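Local structure of starch synthase I (Hordeum vulgare, 4HLN) at residues K175-A180 against W210-H215; K185-P190 against H196-F201; S488-S491 against F497-W500. The protein belongs to the starch synthase family of glycosyltransferases, whose members are built from two Rossmann-like domains in the GT-B arrangement. One frame throughout, in Å; residues are numbered along the deposited sequence.

Interaction 1: K175-A180 against W210-H215; sequences KNYAKA and WVFVDH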
ATOM      1  N   LYS A 175      13.132 -12.935 -21.613  1.00 73.90           N
ATOM      2  CA  LYS A 175      11.797 -13.519 -21.738  1.00 71.60           C
ATOM      3  C   LYS A 175      10.733 -12.634 -21.096  1.00 70.60           C
ATOM      4  O   LYS A 175       9.571 -12.665 -21.495  1.00 74.25           O
ATOM      5  CB  LYS A 175      11.775 -14.896 -21.071  1.00 85.12           C
ATOM      6  CG  LYS A 175      12.178 -14.844 -19.591  1.00 97.73           C
ATOM      7  CD  LYS A 175      12.139 -16.201 -18.899  1.00 98.48           C
ATOM      8  CE  LYS A 175      12.411 -16.036 -17.407  1.00100.01           C
ATOM      9  NZ  LYS A 175      12.396 -17.329 -16.667  1.00 98.73           N
ATOM     10  N   ASN A 176      11.143 -11.851 -20.102  1.00 64.85           N
ATOM     11  CA  ASN A 176      10.251 -10.963 -19.367  1.00 63.98           C
ATOM     12  C   ASN A 176       9.683  -9.786 -20.181  1.00 72.87           C
ATOM     13  O   ASN A 176       8.755  -9.100 -19.756  1.00 69.66           O
ATOM     14  CB  ASN A 176      10.980 -10.427 -18.139  1.00 68.67           C
ATOM     15  CG  ASN A 176      10.718 -11.262 -16.908  1.00 82.08           C
ATOM     16  OD1 ASN A 176      10.225 -12.385 -17.006  1.00 85.00           O
ATOM     17  ND2 ASN A 176      11.031 -10.713 -15.738  1.00 84.43           N
ATOM     18  N   TYR A 177      10.243  -9.550 -21.355  1.00 68.44           N
ATOM     19  CA  TYR A 177       9.829  -8.418 -22.149  1.00 55.04           C
ATOM     20  C   TYR A 177       9.643  -8.874 -23.580  1.00 69.14           C
ATOM     21  O   TYR A 177       9.556  -8.058 -24.498  1.00 73.95           O
ATOM     22  CB  TYR A 177      10.896  -7.333 -22.079  1.00 51.67           C
ATOM     23  CG  TYR A 177      11.043  -6.697 -20.711  1.00 61.08           C
ATOM     24  CD1 TYR A 177      10.143  -5.735 -20.276  1.00 55.29           C
ATOM     25  CD2 TYR A 177      12.092  -7.043 -19.861  1.00 65.00           C
ATOM     26  CE1 TYR A 177      10.268  -5.139 -19.035  1.00 55.42           C
ATOM     27  CE2 TYR A 177      12.228  -6.446 -18.613  1.00 62.95           C
ATOM     28  CZ  TYR A 177      11.306  -5.494 -18.206  1.00 59.77           C
ATOM     29  OH  TYR A 177      11.410  -4.884 -16.975  1.00 55.60           O
ATOM     30  N   ALA A 178       9.600 -10.189 -23.764  1.00 71.31           N
ATOM     31  CA  ALA A 178       9.500 -10.760 -25.095  1.00 65.13           C
ATOM     32  C   ALA A 178       8.319 -10.155 -25.841  1.00 57.57           C
ATOM     33  O   ALA A 178       8.436  -9.790 -27.014  1.00 63.03           O
ATOM     34  CB  ALA A 178       9.377 -12.278 -25.021  1.00 63.46           C
ATOM     35  N   LYS A 179       7.187 -10.024 -25.155  1.00 50.97           N
ATOM     36  CA  LYS A 179       5.979  -9.531 -25.811  1.00 58.81           C
ATOM     37  C   LYS A 179       5.788  -8.006 -25.764  1.00 57.39           C
ATOM     38  O   LYS A 179       4.772  -7.490 -26.204  1.00 64.90           O
ATOM     39  CB  LYS A 179       4.738 -10.254 -25.285  1.00 61.67           C
ATOM     40  CG  LYS A 179       4.755 -11.752 -25.522  1.00 66.41           C
ATOM     41  CD  LYS A 179       3.389 -12.248 -25.976  1.00 87.73           C
ATOM     42  CE  LYS A 179       3.455 -13.695 -26.456  1.00100.80           C
ATOM     43  NZ  LYS A 179       2.213 -14.122 -27.161  1.00101.22           N
ATOM     44  N   ALA A 180       6.769  -7.287 -25.240  1.00 53.83           N
ATOM     45  CA  ALA A 180       6.720  -5.836 -25.252  1.00 42.21           C
ATOM     46  C   ALA A 180       7.470  -5.336 -26.474  1.00 57.46           C
ATOM     47  O   ALA A 180       8.696  -5.219 -26.442  1.00 56.24           O
ATOM     48  CB  ALA A 180       7.357  -5.284 -24.003  1.00 39.24           C
ATOM     49  N   TRP A 210       0.733  -1.389 -21.274  1.00 34.83           N
ATOM     50  CA  TRP A 210       1.991  -1.447 -20.560  1.00 28.13           C
ATOM     51  C   TRP A 210       3.029  -0.826 -21.441  1.00 38.02           C
ATOM     52  O   TRP A 210       3.380  -1.384 -22.485  1.00 43.93           O
ATOM     53  CB  TRP A 210       2.354  -2.901 -20.306  1.00 44.30           C
ATOM     54  CG  TRP A 210       1.290  -3.580 -19.558  1.00 41.03           C
ATOM     55  CD1 TRP A 210       0.287  -4.349 -20.065  1.00 43.96           C
ATOM     56  CD2 TRP A 210       1.086  -3.519 -18.149  1.00 31.42           C
ATOM     57  NE1 TRP A 210      -0.530  -4.785 -19.051  1.00 44.20           N
ATOM     58  CE2 TRP A 210      -0.065  -4.283 -17.863  1.00 39.67           C
ATOM     59  CE3 TRP A 210       1.765  -2.886 -17.097  1.00 34.23           C
ATOM     60  CZ2 TRP A 210      -0.550  -4.446 -16.563  1.00 41.70           C
ATOM     61  CZ3 TRP A 210       1.281  -3.040 -15.807  1.00 38.03           C
ATOM     62  CH2 TRP A 210       0.136  -3.821 -15.548  1.00 37.68           C
ATOM     63  N   VAL A 211       3.505   0.339 -21.028  1.00 32.51           N
ATOM     64  CA  VAL A 211       4.485   1.090 -21.794  1.00 37.44           C
ATOM     65  C   VAL A 211       5.825   1.094 -21.073  1.00 42.85           C
ATOM     66  O   VAL A 211       5.912   1.445 -19.898  1.00 44.68           O
ATOM     67  CB  VAL A 211       4.040   2.541 -21.986  1.00 37.65           C
ATOM     68  CG1 VAL A 211       5.156   3.366 -22.633  1.00 32.83           C
ATOM     69  CG2 VAL A 211       2.767   2.589 -22.797  1.00 34.78           C
ATOM     70  N   PHE A 212       6.870   0.719 -21.795  1.00 50.27           N
ATOM     71  CA  PHE A 212       8.189   0.563 -21.211  1.00 44.78           C
ATOM     72  C   PHE A 212       9.141   1.564 -21.773  1.00 40.11           C
ATOM     73  O   PHE A 212       9.252   1.716 -22.987  1.00 47.36           O
ATOM     74  CB  PHE A 212       8.707  -0.826 -21.496  1.00 34.63           C
ATOM     75  CG  PHE A 212       7.889  -1.868 -20.877  1.00 39.87           C
ATOM     76  CD1 PHE A 212       8.056  -2.177 -19.531  1.00 42.44           C
ATOM     77  CD2 PHE A 212       6.911  -2.520 -21.612  1.00 40.78           C
ATOM     78  CE1 PHE A 212       7.273  -3.156 -18.932  1.00 41.92           C
ATOM     79  CE2 PHE A 212       6.122  -3.501 -21.022  1.00 40.77           C
ATOM     80  CZ  PHE A 212       6.297  -3.817 -19.680  1.00 32.47           C
ATOM     81  N   VAL A 213       9.829   2.248 -20.873  1.00 36.17           N
ATOM     82  CA  VAL A 213      10.774   3.277 -21.258  1.00 38.96           C
ATOM     83  C   VAL A 213      12.162   2.658 -21.300  1.00 42.39           C
ATOM     84  O   VAL A 213      12.627   2.106 -20.305  1.00 39.79           O
ATOM     85  CB  VAL A 213      10.707   4.449 -20.290  1.00 33.30           C
ATOM     86  CG1 VAL A 213      11.722   5.525 -20.662  1.00 32.58           C
ATOM     87  CG2 VAL A 213       9.302   5.016 -20.316  1.00 33.50           C
ATOM     88  N   ASP A 214      12.808   2.721 -22.464  1.00 40.49           N
ATOM     89  CA  ASP A 214      14.100   2.074 -22.637  1.00 47.53           C
ATOM     90  C   ASP A 214      15.304   3.021 -22.685  1.00 49.26           C
ATOM     91  O   ASP A 214      15.364   3.965 -23.493  1.00 43.54           O
ATOM     92  CB  ASP A 214      14.110   1.160 -23.860  1.00 54.45           C
ATOM     93  CG  ASP A 214      15.260   0.153 -23.822  1.00 72.91           C
ATOM     94  OD1 ASP A 214      15.320  -0.638 -22.850  1.00 77.36           O
ATOM     95  OD2 ASP A 214      16.107   0.163 -24.748  1.00 73.11           O
ATOM     96  N   HIS A 215      16.262   2.732 -21.809  1.00 35.57           N
ATOM     97  CA  HIS A 215      17.546   3.416 -21.771  1.00 33.87           C
ATOM     98  C   HIS A 215      18.578   2.417 -21.229  1.00 45.72           C
ATOM     99  O   HIS A 215      18.250   1.539 -20.424  1.00 46.05           O
ATOM    100  CB  HIS A 215      17.460   4.665 -20.880  1.00 32.41           C
ATOM    101  CG  HIS A 215      18.693   5.507 -20.906  1.00 46.86           C
ATOM    102  ND1 HIS A 215      19.816   5.209 -20.159  1.00 53.30           N
ATOM    103  CD2 HIS A 215      18.992   6.631 -21.603  1.00 42.19           C
ATOM    104  CE1 HIS A 215      20.749   6.113 -20.396  1.00 56.61           C
ATOM    105  NE2 HIS A 215      20.275   6.991 -21.264  1.00 46.43           N
TER
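Tyr-177 and Phe-212 illustrate how an aromatic pair can join an irregular loop to a sheet. The loop 175-180 comes to strand 208-214 at two points, the two ends of a type I beta turn. At the first residue of the turn, Tyr-177 has CG anti to its carbonyl carbon (chi1 -67°), and from there the ring reaches across to the strand. The two rings form a T-shaped stack: the CD1-CE1 edge of the tyrosine is presented to one face of Phe-212, with the planes 89° apart and the centroids separated by 5.3 Å. The approach is toward the rim and not the middle of that face, for Tyr-177 CE1 lies 3.6 Å from Phe-212 CE1 and 3.7 Å from Phe-212 CD1. The tyrosine hydroxyl takes no part here; it has a weak hydrogen bond with the backbone N of Tyr-168.

Ala-178 and Lys-179 carry the chain round the turn, which is closed by a bond of 3.0 Å from Ala-180 N to Tyr-177 O. Ala-180 then faces the same phenylalanine. Its CB sits 3.7 Å from Phe-212 CD2, obliquely to the ring and on the margin across from the one that Tyr-177 touches. No hydrogen bond joins the two segments, so the join is wholly apolar. Strand 208-214 runs between strand 195-205, antiparallel to it, and strand 160-166, parallel to it. The loop packs on the side of the sheet where Phe-212 also touches Met-165, while helix 235-252 receives Val-213.

Interaction 2: K185-P190 against H196-F201; sequences KHIKIP and HEVTFF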
ATOM      1  N   LYS A 185       8.814   4.758 -31.545  1.00 54.46           N
ATOM      2  CA  LYS A 185       8.872   6.121 -31.029  1.00 32.39           C
ATOM      3  C   LYS A 185      10.020   6.342 -30.060  1.00 45.73           C
ATOM      4  O   LYS A 185      10.277   5.524 -29.172  1.00 56.28           O
ATOM      5  CB  LYS A 185       7.555   6.464 -30.363  1.00 36.88           C
ATOM      6  CG  LYS A 185       6.409   6.516 -31.336  1.00 48.86           C
ATOM      7  CD  LYS A 185       6.469   7.776 -32.178  1.00 59.65           C
ATOM      8  CE  LYS A 185       5.443   7.727 -33.295  1.00 73.51           C
ATOM      9  NZ  LYS A 185       5.248   9.072 -33.902  1.00 81.65           N
ATOM     10  N   HIS A 186      10.723   7.450 -30.240  1.00 45.50           N
ATOM     11  CA  HIS A 186      11.775   7.831 -29.312  1.00 42.46           C
ATOM     12  C   HIS A 186      11.612   9.303 -28.932  1.00 44.41           C
ATOM     13  O   HIS A 186      10.995  10.070 -29.667  1.00 40.54           O
ATOM     14  CB  HIS A 186      13.128   7.642 -29.970  1.00 41.14           C
ATOM     15  CG  HIS A 186      13.485   8.732 -30.933  1.00 52.40           C
ATOM     16  ND1 HIS A 186      13.165   8.677 -32.275  1.00 43.31           N
ATOM     17  CD2 HIS A 186      14.131   9.908 -30.748  1.00 54.08           C
ATOM     18  CE1 HIS A 186      13.604   9.771 -32.873  1.00 46.12           C
ATOM     19  NE2 HIS A 186      14.192  10.536 -31.970  1.00 52.14           N
ATOM     20  N   ILE A 187      12.147   9.708 -27.786  1.00 42.58           N
ATOM     21  CA  ILE A 187      12.276  11.139 -27.525  1.00 41.25           C
ATOM     22  C   ILE A 187      13.670  11.473 -27.066  1.00 45.36           C
ATOM     23  O   ILE A 187      14.417  10.595 -26.604  1.00 44.27           O
ATOM     24  CB  ILE A 187      11.274  11.656 -26.494  1.00 50.26           C
ATOM     25  CG1 ILE A 187      11.544  11.031 -25.130  1.00 54.06           C
ATOM     26  CG2 ILE A 187       9.840  11.379 -26.955  1.00 55.43           C
ATOM     27  CD1 ILE A 187      10.540  11.438 -24.069  1.00 45.47           C
ATOM     28  N   LYS A 188      14.027  12.739 -27.239  1.00 44.57           N
ATOM     29  CA  LYS A 188      15.310  13.254 -26.763  1.00 49.13           C
ATOM     30  C   LYS A 188      15.055  14.234 -25.634  1.00 48.36           C
ATOM     31  O   LYS A 188      14.410  15.281 -25.824  1.00 42.15           O
ATOM     32  CB  LYS A 188      16.144  13.889 -27.891  1.00 45.14           C
ATOM     33  CG  LYS A 188      16.771  12.865 -28.830  1.00 61.61           C
ATOM     34  CD  LYS A 188      17.725  13.506 -29.829  1.00 82.22           C
ATOM     35  CE  LYS A 188      18.023  12.566 -31.012  1.00 98.16           C
ATOM     36  NZ  LYS A 188      16.925  12.523 -32.051  1.00105.75           N
ATOM     37  N   ILE A 189      15.547  13.864 -24.453  1.00 47.23           N
ATOM     38  CA  ILE A 189      15.354  14.629 -23.222  1.00 47.58           C
ATOM     39  C   ILE A 189      16.573  15.481 -22.891  1.00 45.96           C
ATOM     40  O   ILE A 189      17.663  14.957 -22.650  1.00 52.76           O
ATOM     41  CB  ILE A 189      15.108  13.689 -22.044  1.00 45.44           C
ATOM     42  CG1 ILE A 189      13.967  12.716 -22.379  1.00 45.00           C
ATOM     43  CG2 ILE A 189      14.847  14.494 -20.792  1.00 35.39           C
ATOM     44  CD1 ILE A 189      13.911  11.474 -21.474  1.00 46.06           C
ATOM     45  N   PRO A 190      16.401  16.804 -22.890  1.00 52.08           N
ATOM     46  CA  PRO A 190      17.511  17.683 -22.508  1.00 61.87           C
ATOM     47  C   PRO A 190      17.624  17.750 -20.978  1.00 59.77           C
ATOM     48  O   PRO A 190      16.727  18.252 -20.288  1.00 55.85           O
ATOM     49  CB  PRO A 190      17.097  19.034 -23.096  1.00 39.21           C
ATOM     50  CG  PRO A 190      15.591  19.002 -22.958  1.00 44.14           C
ATOM     51  CD  PRO A 190      15.170  17.559 -23.177  1.00 43.95           C
ATOM     52  N   HIS A 196      19.522  13.210 -23.785  1.00 54.40           N
ATOM     53  CA  HIS A 196      19.495  11.752 -23.712  1.00 52.13           C
ATOM     54  C   HIS A 196      18.260  11.170 -24.386  1.00 45.72           C
ATOM     55  O   HIS A 196      17.164  11.721 -24.313  1.00 42.18           O
ATOM     56  CB  HIS A 196      19.603  11.295 -22.257  1.00 40.62           C
ATOM     57  CG  HIS A 196      20.694  11.988 -21.504  1.00 47.20           C
ATOM     58  ND1 HIS A 196      21.913  11.396 -21.246  1.00 47.95           N
ATOM     59  CD2 HIS A 196      20.762  13.235 -20.982  1.00 45.54           C
ATOM     60  CE1 HIS A 196      22.680  12.246 -20.588  1.00 49.68           C
ATOM     61  NE2 HIS A 196      22.005  13.371 -20.416  1.00 53.55           N
ATOM     62  N   GLU A 197      18.437  10.049 -25.051  1.00 40.97           N
ATOM     63  CA  GLU A 197      17.316   9.479 -25.769  1.00 43.66           C
ATOM     64  C   GLU A 197      16.776   8.263 -25.061  1.00 46.66           C
ATOM     65  O   GLU A 197      17.544   7.414 -24.602  1.00 45.97           O
ATOM     66  CB  GLU A 197      17.727   9.084 -27.175  1.00 42.58           C
ATOM     67  CG  GLU A 197      16.614   8.420 -27.941  1.00 62.66           C
ATOM     68  CD  GLU A 197      17.032   8.054 -29.343  1.00 73.90           C
ATOM     69  OE1 GLU A 197      17.651   8.915 -30.016  1.00 73.97           O
ATOM     70  OE2 GLU A 197      16.756   6.907 -29.761  1.00 73.33           O
ATOM     71  N   VAL A 198      15.453   8.194 -24.978  1.00 41.59           N
ATOM     72  CA  VAL A 198      14.759   6.994 -24.546  1.00 34.38           C
ATOM     73  C   VAL A 198      13.857   6.521 -25.691  1.00 45.44           C
ATOM     74  O   VAL A 198      13.513   7.302 -26.588  1.00 46.57           O
ATOM     75  CB  VAL A 198      13.918   7.247 -23.269  1.00 40.78           C
ATOM     76  CG1 VAL A 198      14.806   7.771 -22.144  1.00 43.27           C
ATOM     77  CG2 VAL A 198      12.820   8.250 -23.550  1.00 42.53           C
ATOM     78  N   THR A 199      13.492   5.240 -25.678  1.00 40.58           N
ATOM     79  CA  THR A 199      12.555   4.718 -26.661  1.00 48.36           C
ATOM     80  C   THR A 199      11.416   4.017 -25.933  1.00 50.25           C
ATOM     81  O   THR A 199      11.505   3.756 -24.740  1.00 53.01           O
ATOM     82  CB  THR A 199      13.227   3.765 -27.666  1.00 48.82           C
ATOM     83  OG1 THR A 199      13.773   2.647 -26.964  1.00 55.65           O
ATOM     84  CG2 THR A 199      14.346   4.480 -28.426  1.00 36.25           C
ATOM     85  N   PHE A 200      10.334   3.732 -26.643  1.00 44.11           N
ATOM     86  CA  PHE A 200       9.165   3.174 -25.995  1.00 41.26           C
ATOM     87  C   PHE A 200       8.839   1.810 -26.554  1.00 44.03           C
ATOM     88  O   PHE A 200       8.759   1.627 -27.775  1.00 42.38           O
ATOM     89  CB  PHE A 200       7.953   4.087 -26.183  1.00 42.52           C
ATOM     90  CG  PHE A 200       8.108   5.443 -25.568  1.00 43.49           C
ATOM     91  CD1 PHE A 200       7.553   5.724 -24.325  1.00 40.21           C
ATOM     92  CD2 PHE A 200       8.792   6.447 -26.235  1.00 49.18           C
ATOM     93  CE1 PHE A 200       7.680   6.979 -23.755  1.00 43.57           C
ATOM     94  CE2 PHE A 200       8.929   7.712 -25.668  1.00 57.57           C
ATOM     95  CZ  PHE A 200       8.371   7.976 -24.427  1.00 54.30           C
ATOM     96  N   PHE A 201       8.643   0.863 -25.643  1.00 45.85           N
ATOM     97  CA  PHE A 201       8.171  -0.467 -25.982  1.00 45.37           C
ATOM     98  C   PHE A 201       6.790  -0.601 -25.388  1.00 45.50           C
ATOM     99  O   PHE A 201       6.455   0.112 -24.448  1.00 48.15           O
ATOM    100  CB  PHE A 201       9.134  -1.529 -25.450  1.00 35.06           C
ATOM    101  CG  PHE A 201      10.440  -1.552 -26.181  1.00 39.64           C
ATOM    102  CD1 PHE A 201      11.324  -0.484 -26.079  1.00 36.58           C
ATOM    103  CD2 PHE A 201      10.774  -2.619 -27.003  1.00 38.31           C
ATOM    104  CE1 PHE A 201      12.533  -0.482 -26.774  1.00 40.34           C
ATOM    105  CE2 PHE A 201      11.976  -2.630 -27.710  1.00 35.45           C
ATOM    106  CZ  PHE A 201      12.859  -1.554 -27.597  1.00 41.39           C
TER
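Lys-185 to Pro-190 and His-196 to Phe-201 are the two antiparallel arms of a beta hairpin at the margin of the large mixed sheet.

Five backbone hydrogen bonds make the ladder. Ile-189 and His-196 form a reciprocal pair near the turn, where the bond from Ile-189 N to His-196 O is 2.7 Å long and nearly straight at 172°. Ile-187 and Val-198 form the next such pair, and Phe-200 N reaches Lys-185 O at 3.1 Å. Between these pairs, CA-H...O contacts fill in, among them Glu-197 CA to Ile-187 O.

Apolar contacts gather on the face of Ile-187, Ile-189, His-196 and Val-198, which helix 235-252 covers. Ile-187 and Val-198 lie side by side, CG1 of the isoleucine meeting CG2 of the valine. CD1 of Ile-189 reaches Val-198 CG1 at 3.9 Å, while Phe-200 turns its edge to Ile-187 CG2.

Polar groups occupy the other face. Lys-188 NZ makes a weak hydrogen bond with His-186 NE2 and stays 4.2 Å from Glu-197 OE1, beyond a salt bridge, though the opposite charges probably attract. With CG anti to the backbone N (chi1 177°), Glu-197 extends its carboxylate across the imidazole of His-186, the planes 32° apart and its CD 3.7 Å from His-186 CD2.

Interaction 3: S488-S491 against F497-W500; sequences STES and FRGW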
ATOM      1  N   SER A 488      10.838 -21.965  22.031  1.00 67.68           N
ATOM      2  CA  SER A 488      10.998 -21.965  23.484  1.00 78.21           C
ATOM      3  C   SER A 488       9.743 -21.470  24.190  1.00 74.78           C
ATOM      4  O   SER A 488       9.395 -21.940  25.276  1.00 68.43           O
ATOM      5  CB  SER A 488      12.210 -21.120  23.896  1.00 78.07           C
ATOM      6  OG  SER A 488      12.511 -20.141  22.912  1.00 82.64           O
ATOM      7  N   THR A 489       9.069 -20.514  23.564  1.00 74.37           N
ATOM      8  CA  THR A 489       7.864 -19.922  24.129  1.00 76.28           C
ATOM      9  C   THR A 489       6.753 -20.955  24.201  1.00 75.62           C
ATOM     10  O   THR A 489       6.029 -21.049  25.196  1.00 77.08           O
ATOM     11  CB  THR A 489       7.372 -18.767  23.249  1.00 75.71           C
ATOM     12  OG1 THR A 489       8.444 -17.838  23.037  1.00 81.34           O
ATOM     13  CG2 THR A 489       6.182 -18.066  23.894  1.00 61.22           C
ATOM     14  N   GLU A 490       6.618 -21.710  23.116  1.00 71.93           N
ATOM     15  CA  GLU A 490       5.650 -22.786  23.014  1.00 76.13           C
ATOM     16  C   GLU A 490       5.850 -23.769  24.148  1.00 80.09           C
ATOM     17  O   GLU A 490       4.896 -24.320  24.697  1.00 81.27           O
ATOM     18  CB  GLU A 490       5.862 -23.507  21.696  1.00 76.40           C
ATOM     19  CG  GLU A 490       4.971 -24.691  21.478  1.00 78.23           C
ATOM     20  CD  GLU A 490       4.920 -25.071  20.018  1.00 93.83           C
ATOM     21  OE1 GLU A 490       4.295 -24.332  19.228  1.00 95.22           O
ATOM     22  OE2 GLU A 490       5.527 -26.091  19.651  1.00104.91           O
ATOM     23  N   SER A 491       7.115 -23.982  24.482  1.00 76.10           N
ATOM     24  CA  SER A 491       7.492 -24.902  25.536  1.00 66.91           C
ATOM     25  C   SER A 491       7.120 -24.370  26.928  1.00 61.91           C
ATOM     26  O   SER A 491       6.691 -25.134  27.792  1.00 64.01           O
ATOM     27  CB  SER A 491       8.981 -25.194  25.440  1.00 64.24           C
ATOM     28  OG  SER A 491       9.348 -26.155  26.400  1.00 73.23           O
ATOM     29  N   PHE A 497       0.180 -21.507  23.694  1.00 62.87           N
ATOM     30  CA  PHE A 497       0.934 -20.897  22.605  1.00 53.22           C
ATOM     31  C   PHE A 497       1.441 -21.911  21.589  1.00 52.36           C
ATOM     32  O   PHE A 497       2.025 -22.928  21.954  1.00 59.94           O
ATOM     33  CB  PHE A 497       2.119 -20.096  23.151  1.00 49.14           C
ATOM     34  CG  PHE A 497       2.981 -19.502  22.084  1.00 56.03           C
ATOM     35  CD1 PHE A 497       2.835 -18.173  21.714  1.00 60.42           C
ATOM     36  CD2 PHE A 497       3.931 -20.272  21.434  1.00 56.19           C
ATOM     37  CE1 PHE A 497       3.629 -17.620  20.721  1.00 57.58           C
ATOM     38  CE2 PHE A 497       4.722 -19.726  20.436  1.00 63.90           C
ATOM     39  CZ  PHE A 497       4.573 -18.392  20.080  1.00 59.04           C
ATOM     40  N   ARG A 498       1.232 -21.605  20.313  1.00 44.97           N
ATOM     41  CA  ARG A 498       1.748 -22.415  19.216  1.00 49.52           C
ATOM     42  C   ARG A 498       2.459 -21.559  18.167  1.00 54.18           C
ATOM     43  O   ARG A 498       1.960 -20.510  17.757  1.00 51.23           O
ATOM     44  CB  ARG A 498       0.619 -23.205  18.551  1.00 51.59           C
ATOM     45  CG  ARG A 498      -0.063 -24.223  19.461  1.00 54.35           C
ATOM     46  CD  ARG A 498       0.855 -25.382  19.831  1.00 56.13           C
ATOM     47  NE  ARG A 498       0.136 -26.375  20.622  1.00 66.24           N
ATOM     48  CZ  ARG A 498       0.085 -26.387  21.950  1.00 67.92           C
ATOM     49  NH1 ARG A 498       0.725 -25.465  22.661  1.00 61.19           N
ATOM     50  NH2 ARG A 498      -0.608 -27.329  22.569  1.00 75.57           N
ATOM     51  N   GLY A 499       3.628 -22.023  17.740  1.00 55.66           N
ATOM     52  CA  GLY A 499       4.405 -21.346  16.725  1.00 49.03           C
ATOM     53  C   GLY A 499       4.651 -22.263  15.544  1.00 61.84           C
ATOM     54  O   GLY A 499       5.382 -23.259  15.643  1.00 65.65           O
ATOM     55  N   TRP A 500       4.024 -21.927  14.423  1.00 56.37           N
ATOM     56  CA  TRP A 500       4.135 -22.714  13.211  1.00 55.90           C
ATOM     57  C   TRP A 500       5.191 -22.053  12.352  1.00 58.27           C
ATOM     58  O   TRP A 500       4.936 -21.021  11.719  1.00 59.08           O
ATOM     59  CB  TRP A 500       2.795 -22.721  12.473  1.00 59.61           C
ATOM     60  CG  TRP A 500       2.587 -23.867  11.505  1.00 58.71           C
ATOM     61  CD1 TRP A 500       1.770 -24.946  11.689  1.00 44.85           C
ATOM     62  CD2 TRP A 500       3.177 -24.031  10.198  1.00 67.41           C
ATOM     63  NE1 TRP A 500       1.825 -25.777  10.592  1.00 55.25           N
ATOM     64  CE2 TRP A 500       2.677 -25.240   9.661  1.00 66.18           C
ATOM     65  CE3 TRP A 500       4.083 -23.279   9.436  1.00 70.51           C
ATOM     66  CZ2 TRP A 500       3.050 -25.717   8.395  1.00 62.69           C
ATOM     67  CZ3 TRP A 500       4.452 -23.750   8.174  1.00 74.84           C
ATOM     68  CH2 TRP A 500       3.936 -24.958   7.669  1.00 71.64           C
TER
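Glu-490 of helix 480-492 and Phe-497 at the start of strand 497-501 bring the two backbones together, their CA atoms 5.1 Å apart, just where the helix of a beta-alpha-beta unit returns to the parallel sheet.

Phe-497 fills the angle between helix and strand. Thr-489 sets its methyl CG2 over the centre of one ring face, a CH-pi contact only 5° off the ring normal with CG2 3.8 Å from the centroid. The methyl is directed there because CG2 stands anti to the threonine backbone N, while OG1 turns back to the helix carbonyl of Trp-485. CB of Glu-490 meets the edge of the same ring, 3.8 Å from Phe-497 CD2. Ile-462 and Met-466 of helix 455-466 add further apolar contacts to the phenylalanine.

From there the extended glutamate chain reaches down to the strand, passing Phe-497 O, and delivers OE1 to the amide of Gly-499. The bond from Gly-499 N to Glu-490 OE1 is 2.8 Å long, with an N-H...O angle of 164°. Strand 497-501 is outermost in its sheet: Arg-498 and Trp-500 pair with strand 471-476, while Gly-499 N turns to the carboxylate.

Arg-498 crosses the glutamate at about a right angle, OE1 lying 3.6 Å from Arg-498 CD, but makes no salt bridge with it. Its guanidinium is engaged by carbonyls instead: NH1 by Phe-497 O at 2.9 Å and by Lys-494 O, NE by Leu-432 O, and NH2 by Gly-433 O. The nearby positive charge and the amide bond would probably both help keep Glu-490 ionised.

Following the chain from the N terminus, interaction 1 opens first, at 175-180, and closes only at 210-215. Interaction 2 opens and closes within that span, so the hairpin 185-190/196-201 is a short loop inside a longer one. The two meet through strand 195-205, which also pairs with strand 208-214: Phe-212 N lies 2.8 Å from Phe-201 O, a probable hydrogen bond. Together they tie the loop and three successive strands at one side of the mixed sheet, in the starch synthase catalytic region. Interaction 3 follows in series, in the glycosyl transferases group 1 region, and joins helix 480-492 to strand 497-501 at one edge of the parallel sheet; its centre is about 47 Å from that of interaction 1.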